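Local atomic coordinates of isomaltose glucohydrolase (Kribbella flavida, PDB entry 5Z3E), a protein that hydrolyses the alpha-1,6-glucosidic linkage of isomaltose from the non-reducing end, releasing beta-D-glucose and D-glucose during intracellular breakdown of a starch-derived cyclic tetrasaccharide. Residues 184-196 against 204-216. The protein carries 1 engineered substitution. Sequence-based numbering, arbitrary orientation.
Sequences YLLAFWDRPCYDW and RHVSTLGAIHGGL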
loop_
_atom_site.group_PDB
_atom_site.type_symbol
_atom_site.label_atom_id
_atom_site.label_comp_id
_atom_site.label_asym_id
_atom_site.label_seq_id
_atom_site.Cartn_x
_atom_site.Cartn_y
_atom_site.Cartn_z
ATOM N N TYR A 184 -8.122 -10.934 12.775
ATOM C CA TYR A 184 -8.931 -10.771 11.571
ATOM C C TYR A 184 -8.247 -11.423 10.366
ATOM O O TYR A 184 -8.884 -12.179 9.617
ATOM C CB TYR A 184 -9.151 -9.280 11.361
ATOM C CG TYR A 184 -10.068 -8.915 10.215
ATOM C CD1 TYR A 184 -11.418 -9.204 10.246
ATOM C CD2 TYR A 184 -9.596 -8.219 9.108
ATOM C CE1 TYR A 184 -12.270 -8.821 9.227
ATOM C CE2 TYR A 184 -10.433 -7.814 8.089
ATOM C CZ TYR A 184 -11.776 -8.102 8.154
ATOM O OH TYR A 184 -12.678 -7.696 7.217
ATOM N N LEU A 185 -6.967 -11.129 10.160
ATOM C CA LEU A 185 -6.271 -11.666 9.009
ATOM C C LEU A 185 -6.063 -13.159 9.070
ATOM O O LEU A 185 -6.139 -13.836 8.044
ATOM C CB LEU A 185 -4.942 -10.946 8.814
ATOM C CG LEU A 185 -5.053 -9.485 8.399
ATOM C CD1 LEU A 185 -3.692 -8.847 8.370
ATOM C CD2 LEU A 185 -5.770 -9.348 7.070
ATOM N N LEU A 186 -5.812 -13.710 10.260
ATOM C CA LEU A 186 -5.652 -15.158 10.356
ATOM C C LEU A 186 -6.938 -15.866 9.924
ATOM O O LEU A 186 -6.885 -16.956 9.376
ATOM C CB LEU A 186 -5.242 -15.585 11.761
ATOM C CG LEU A 186 -3.844 -15.169 12.198
ATOM C CD1 LEU A 186 -3.647 -15.547 13.652
ATOM C CD2 LEU A 186 -2.761 -15.796 11.354
ATOM N N ALA A 187 -8.087 -15.260 10.197
ATOM C CA ALA A 187 -9.367 -15.840 9.816
ATOM C C ALA A 187 -9.706 -15.659 8.351
ATOM O O ALA A 187 -10.373 -16.523 7.778
ATOM C CB ALA A 187 -10.467 -15.241 10.665
ATOM N N PHE A 188 -9.310 -14.538 7.746
ATOM C CA PHE A 188 -9.875 -14.125 6.462
ATOM C C PHE A 188 -8.864 -13.935 5.344
ATOM O O PHE A 188 -9.226 -13.470 4.263
ATOM C CB PHE A 188 -10.748 -12.883 6.652
ATOM C CG PHE A 188 -11.918 -13.121 7.556
ATOM C CD1 PHE A 188 -12.873 -14.056 7.226
ATOM C CD2 PHE A 188 -12.063 -12.431 8.749
ATOM C CE1 PHE A 188 -13.936 -14.293 8.037
ATOM C CE2 PHE A 188 -13.123 -12.672 9.574
ATOM C CZ PHE A 188 -14.058 -13.595 9.235
ATOM N N TRP A 189 -7.612 -14.332 5.546
ATOM C CA TRP A 189 -6.596 -14.111 4.537
ATOM C C TRP A 189 -6.918 -14.756 3.196
ATOM O O TRP A 189 -6.495 -14.236 2.166
ATOM C CB TRP A 189 -5.248 -14.587 5.026
ATOM C CG TRP A 189 -5.179 -16.038 5.160
ATOM C CD1 TRP A 189 -5.488 -16.789 6.262
ATOM C CD2 TRP A 189 -4.778 -16.964 4.142
ATOM N NE1 TRP A 189 -5.293 -18.114 5.996
ATOM C CE2 TRP A 189 -4.862 -18.232 4.692
ATOM C CE3 TRP A 189 -4.370 -16.830 2.803
ATOM C CZ2 TRP A 189 -4.501 -19.389 3.957
ATOM C CZ3 TRP A 189 -4.051 -17.935 2.072
ATOM C CH2 TRP A 189 -4.142 -19.190 2.647
ATOM N N ASP A 190 -7.616 -15.888 3.205
ATOM C CA ASP A 190 -7.843 -16.678 2.015
ATOM C C ASP A 190 -9.177 -16.388 1.352
ATOM O O ASP A 190 -9.548 -17.071 0.384
ATOM C CB ASP A 190 -7.707 -18.156 2.280
ATOM C CG ASP A 190 -8.706 -18.684 3.254
ATOM O OD1 ASP A 190 -9.293 -17.921 4.015
ATOM O OD2 ASP A 190 -8.891 -19.963 3.230
ATOM N N ARG A 191 -9.871 -15.360 1.804
ATOM C CA ARG A 191 -11.146 -14.972 1.242
ATOM C C ARG A 191 -10.956 -14.100 -0.001
ATOM O O ARG A 191 -10.132 -13.201 -0.002
ATOM C CB ARG A 191 -11.874 -14.142 2.305
ATOM C CG ARG A 191 -13.261 -13.825 2.032
ATOM C CD ARG A 191 -13.832 -13.097 3.245
ATOM N NE ARG A 191 -15.149 -12.634 3.008
ATOM C CZ ARG A 191 -16.219 -12.972 3.714
ATOM N NH1 ARG A 191 -16.147 -13.870 4.718
ATOM N NH2 ARG A 191 -17.302 -12.385 3.428
ATOM N N PRO A 192 -11.764 -14.329 -1.056
ATOM C CA PRO A 192 -11.819 -13.384 -2.175
ATOM C C PRO A 192 -12.159 -11.980 -1.679
ATOM O O PRO A 192 -12.931 -11.810 -0.727
ATOM C CB PRO A 192 -12.929 -13.957 -3.064
ATOM C CG PRO A 192 -12.952 -15.451 -2.763
ATOM C CD PRO A 192 -12.630 -15.508 -1.284
ATOM N N CYS A 193 -11.616 -10.964 -2.337
ATOM C CA CYS A 193 -12.009 -9.610 -2.027
ATOM C C CYS A 193 -11.663 -8.721 -3.212
ATOM O O CYS A 193 -11.010 -9.152 -4.167
ATOM C CB CYS A 193 -11.368 -9.108 -0.730
ATOM S SG CYS A 193 -9.579 -8.850 -0.791
ATOM N N TYR A 194 -12.094 -7.458 -3.169
ATOM C CA TYR A 194 -11.689 -6.518 -4.206
ATOM C C TYR A 194 -10.179 -6.267 -4.093
ATOM O O TYR A 194 -9.611 -6.291 -2.995
ATOM C CB TYR A 194 -12.427 -5.187 -4.062
ATOM C CG TYR A 194 -13.935 -5.226 -4.269
ATOM C CD1 TYR A 194 -14.792 -5.450 -3.193
ATOM C CD2 TYR A 194 -14.515 -5.001 -5.490
ATOM C CE1 TYR A 194 -16.170 -5.443 -3.325
ATOM C CE2 TYR A 194 -15.955 -4.982 -5.617
ATOM C CZ TYR A 194 -16.727 -5.209 -4.516
ATOM O OH TYR A 194 -18.105 -5.181 -4.660
ATOM N N ASP A 195 -9.561 -5.992 -5.228
ATOM C CA ASP A 195 -8.149 -5.665 -5.282
ATOM C C ASP A 195 -7.887 -4.257 -4.748
ATOM O O ASP A 195 -8.816 -3.551 -4.337
ATOM C CB ASP A 195 -7.599 -5.902 -6.679
ATOM C CG ASP A 195 -8.174 -5.018 -7.765
ATOM O OD1 ASP A 195 -8.770 -3.986 -7.453
ATOM O OD2 ASP A 195 -7.950 -5.404 -8.945
ATOM N N TRP A 196 -6.621 -3.834 -4.755
ATOM C CA TRP A 196 -6.287 -2.500 -4.270
ATOM C C TRP A 196 -7.091 -1.443 -4.994
ATOM O O TRP A 196 -7.321 -0.368 -4.454
ATOM C CB TRP A 196 -4.828 -2.130 -4.482
ATOM C CG TRP A 196 -3.762 -2.871 -3.723
ATOM C CD1 TRP A 196 -3.846 -4.018 -2.930
ATOM C CD2 TRP A 196 -2.378 -2.524 -3.758
ATOM N NE1 TRP A 196 -2.584 -4.348 -2.481
ATOM C CE2 TRP A 196 -1.662 -3.479 -2.987
ATOM C CE3 TRP A 196 -1.672 -1.489 -4.355
ATOM C CZ2 TRP A 196 -0.277 -3.410 -2.812
ATOM C CZ3 TRP A 196 -0.296 -1.414 -4.156
ATOM C CH2 TRP A 196 0.379 -2.374 -3.416
ATOM N N ARG A 204 -8.771 -13.536 -5.876
ATOM C CA ARG A 204 -7.788 -13.436 -4.800
ATOM C C ARG A 204 -6.535 -12.853 -5.418
ATOM O O ARG A 204 -5.892 -13.457 -6.284
ATOM C CB ARG A 204 -7.567 -14.785 -4.138
ATOM C CG ARG A 204 -8.846 -15.255 -3.451
ATOM C CD ARG A 204 -8.729 -16.467 -2.610
ATOM N NE ARG A 204 -8.472 -17.661 -3.390
ATOM C CZ ARG A 204 -8.250 -18.836 -2.838
ATOM N NH1 ARG A 204 -8.281 -18.963 -1.513
ATOM N NH2 ARG A 204 -7.992 -19.889 -3.588
ATOM N N HIS A 205 -6.250 -11.627 -5.015
ATOM C CA HIS A 205 -5.295 -10.774 -5.705
ATOM C C HIS A 205 -3.924 -10.932 -5.092
ATOM O O HIS A 205 -3.773 -10.885 -3.878
ATOM C CB HIS A 205 -5.789 -9.329 -5.659
ATOM C CG HIS A 205 -7.131 -9.225 -6.258
ATOM N ND1 HIS A 205 -7.318 -9.224 -7.624
ATOM C CD2 HIS A 205 -8.343 -9.234 -5.651
ATOM C CE1 HIS A 205 -8.620 -9.209 -7.825
ATOM N NE2 HIS A 205 -9.270 -9.226 -6.657
ATOM N N VAL A 206 -2.898 -11.111 -5.921
ATOM C CA VAL A 206 -1.578 -11.428 -5.411
ATOM C C VAL A 206 -0.987 -10.275 -4.596
ATOM O O VAL A 206 -0.326 -10.556 -3.587
ATOM C CB VAL A 206 -0.686 -11.959 -6.544
ATOM C CG1 VAL A 206 0.752 -12.147 -6.101
ATOM C CG2 VAL A 206 -1.249 -13.288 -7.037
ATOM N N SER A 207 -1.244 -9.014 -4.941
ATOM C CA SER A 207 -0.731 -7.940 -4.111
ATOM C C SER A 207 -1.528 -7.753 -2.811
ATOM O O SER A 207 -1.021 -7.120 -1.880
ATOM C CB SER A 207 -0.612 -6.631 -4.865
ATOM O OG SER A 207 -1.889 -6.175 -5.249
ATOM N N THR A 208 -2.738 -8.291 -2.735
ATOM C CA THR A 208 -3.483 -8.345 -1.473
ATOM C C THR A 208 -2.940 -9.457 -0.578
ATOM O O THR A 208 -2.607 -9.228 0.583
ATOM C CB THR A 208 -4.984 -8.491 -1.725
ATOM O OG1 THR A 208 -5.415 -7.347 -2.445
ATOM C CG2 THR A 208 -5.735 -8.660 -0.426
ATOM N N LEU A 209 -2.818 -10.652 -1.146
ATOM C CA LEU A 209 -2.154 -11.750 -0.448
ATOM C C LEU A 209 -0.780 -11.317 0.001
ATOM O O LEU A 209 -0.339 -11.639 1.118
ATOM C CB LEU A 209 -2.081 -12.970 -1.359
ATOM C CG LEU A 209 -3.422 -13.641 -1.642
ATOM C CD1 LEU A 209 -3.289 -14.600 -2.823
ATOM C CD2 LEU A 209 -3.952 -14.367 -0.417
ATOM N N GLY A 210 -0.045 -10.597 -0.851
ATOM C CA GLY A 210 1.271 -10.136 -0.498
ATOM C C GLY A 210 1.263 -9.179 0.680
ATOM O O GLY A 210 2.101 -9.300 1.587
ATOM N N ALA A 211 0.352 -8.214 0.689
ATOM C CA ALA A 211 0.245 -7.278 1.797
ATOM C C ALA A 211 -0.001 -8.013 3.111
ATOM O O ALA A 211 0.573 -7.691 4.147
ATOM C CB ALA A 211 -0.866 -6.289 1.528
ATOM N N ILE A 212 -0.921 -8.990 3.077
ATOM C CA ILE A 212 -1.208 -9.778 4.272
ATOM C C ILE A 212 0.043 -10.523 4.719
ATOM O O ILE A 212 0.393 -10.518 5.895
ATOM C CB ILE A 212 -2.411 -10.706 4.022
ATOM C CG1 ILE A 212 -3.662 -9.888 3.707
ATOM C CG2 ILE A 212 -2.608 -11.624 5.230
ATOM C CD1 ILE A 212 -4.848 -10.730 3.286
ATOM N N HIS A 213 0.708 -11.187 3.780
ATOM C CA HIS A 213 1.952 -11.873 4.064
ATOM C C HIS A 213 2.950 -10.955 4.734
ATOM O O HIS A 213 3.584 -11.323 5.725
ATOM C CB HIS A 213 2.521 -12.438 2.761
ATOM C CG HIS A 213 3.851 -13.105 2.902
ATOM N ND1 HIS A 213 5.052 -12.440 2.877
ATOM C CD2 HIS A 213 4.167 -14.409 3.078
ATOM C CE1 HIS A 213 6.030 -13.332 3.025
ATOM N NE2 HIS A 213 5.528 -14.536 3.155
ATOM N N GLY A 214 3.153 -9.764 4.168
ATOM C CA GLY A 214 4.121 -8.856 4.739
ATOM C C GLY A 214 3.802 -8.500 6.177
ATOM O O GLY A 214 4.704 -8.441 7.032
ATOM N N GLY A 215 2.536 -8.230 6.476
ATOM C CA GLY A 215 2.155 -7.933 7.834
ATOM C C GLY A 215 2.344 -9.099 8.785
ATOM O O GLY A 215 2.809 -8.922 9.916
ATOM N N LEU A 216 1.953 -10.290 8.354
ATOM C CA LEU A 216 2.082 -11.478 9.188
ATOM C C LEU A 216 3.527 -11.836 9.458
ATOM O O LEU A 216 3.884 -12.198 10.581
ATOM C CB LEU A 216 1.320 -12.643 8.567
ATOM C CG LEU A 216 -0.197 -12.501 8.510
ATOM C CD1 LEU A 216 -0.796 -13.732 7.854
ATOM C CD2 LEU A 216 -0.819 -12.250 9.873
HETATM O O HOH W 1 -7.397 -5.921 -1.315
HETATM O O HOH W 2 -4.728 -6.194 -4.949
#
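R204 runs alongside P192, its CG 3.7 Å from P192 CA, then bends at chi3 to bring NH1 onto a lone pair of D190 O. This hydrogen bond is 3.0 Å long from NH1 to O, with an N-H...O angle of 155°, and lies near the guanidinium plane. A leucine in place of R204 would probably leave the D190 carbonyl without this donor and the turn from F188 to R191 less firmly tied to the chain ahead of helix 206-220. D195 CB sits over the centre of the H205 ring, a CH-pi contact of 3.4 Å from CB to the ring centroid. C193 O approaches the edge of that imidazole, whose NE2 bonds to H200 O. W196 lays one indole face over S207, whose OG, also hydrogen-bonded to S267 OG, lies 3.4 Å above the plane toward the rim, while NE1 donates a weak, bent bond to S207 O. Two waters bridge the backbone and the helix start: one links Y194 O to T208 OG1, the other joins W196 N, S207 OG and T208 OG1. At the helical end, L185 CD2 meets I212 CG1 at 4.0 Å. W189 CB packs on I212 CG2, and chi1 (68°) turns the ring's CE3 edge to L209 CD2. Outside, V237 backs L186, W189 and L216, and E199 N bonds D195 OD1. Helices 175-188 and 206-220, whose short segments 184-188 and 206-216 cross at -136°, are successive helices of the GH15 (alpha/alpha)6 barrel; the loop between them holds D195, the predicted proton acceptor, and E198, the inferred proton donor.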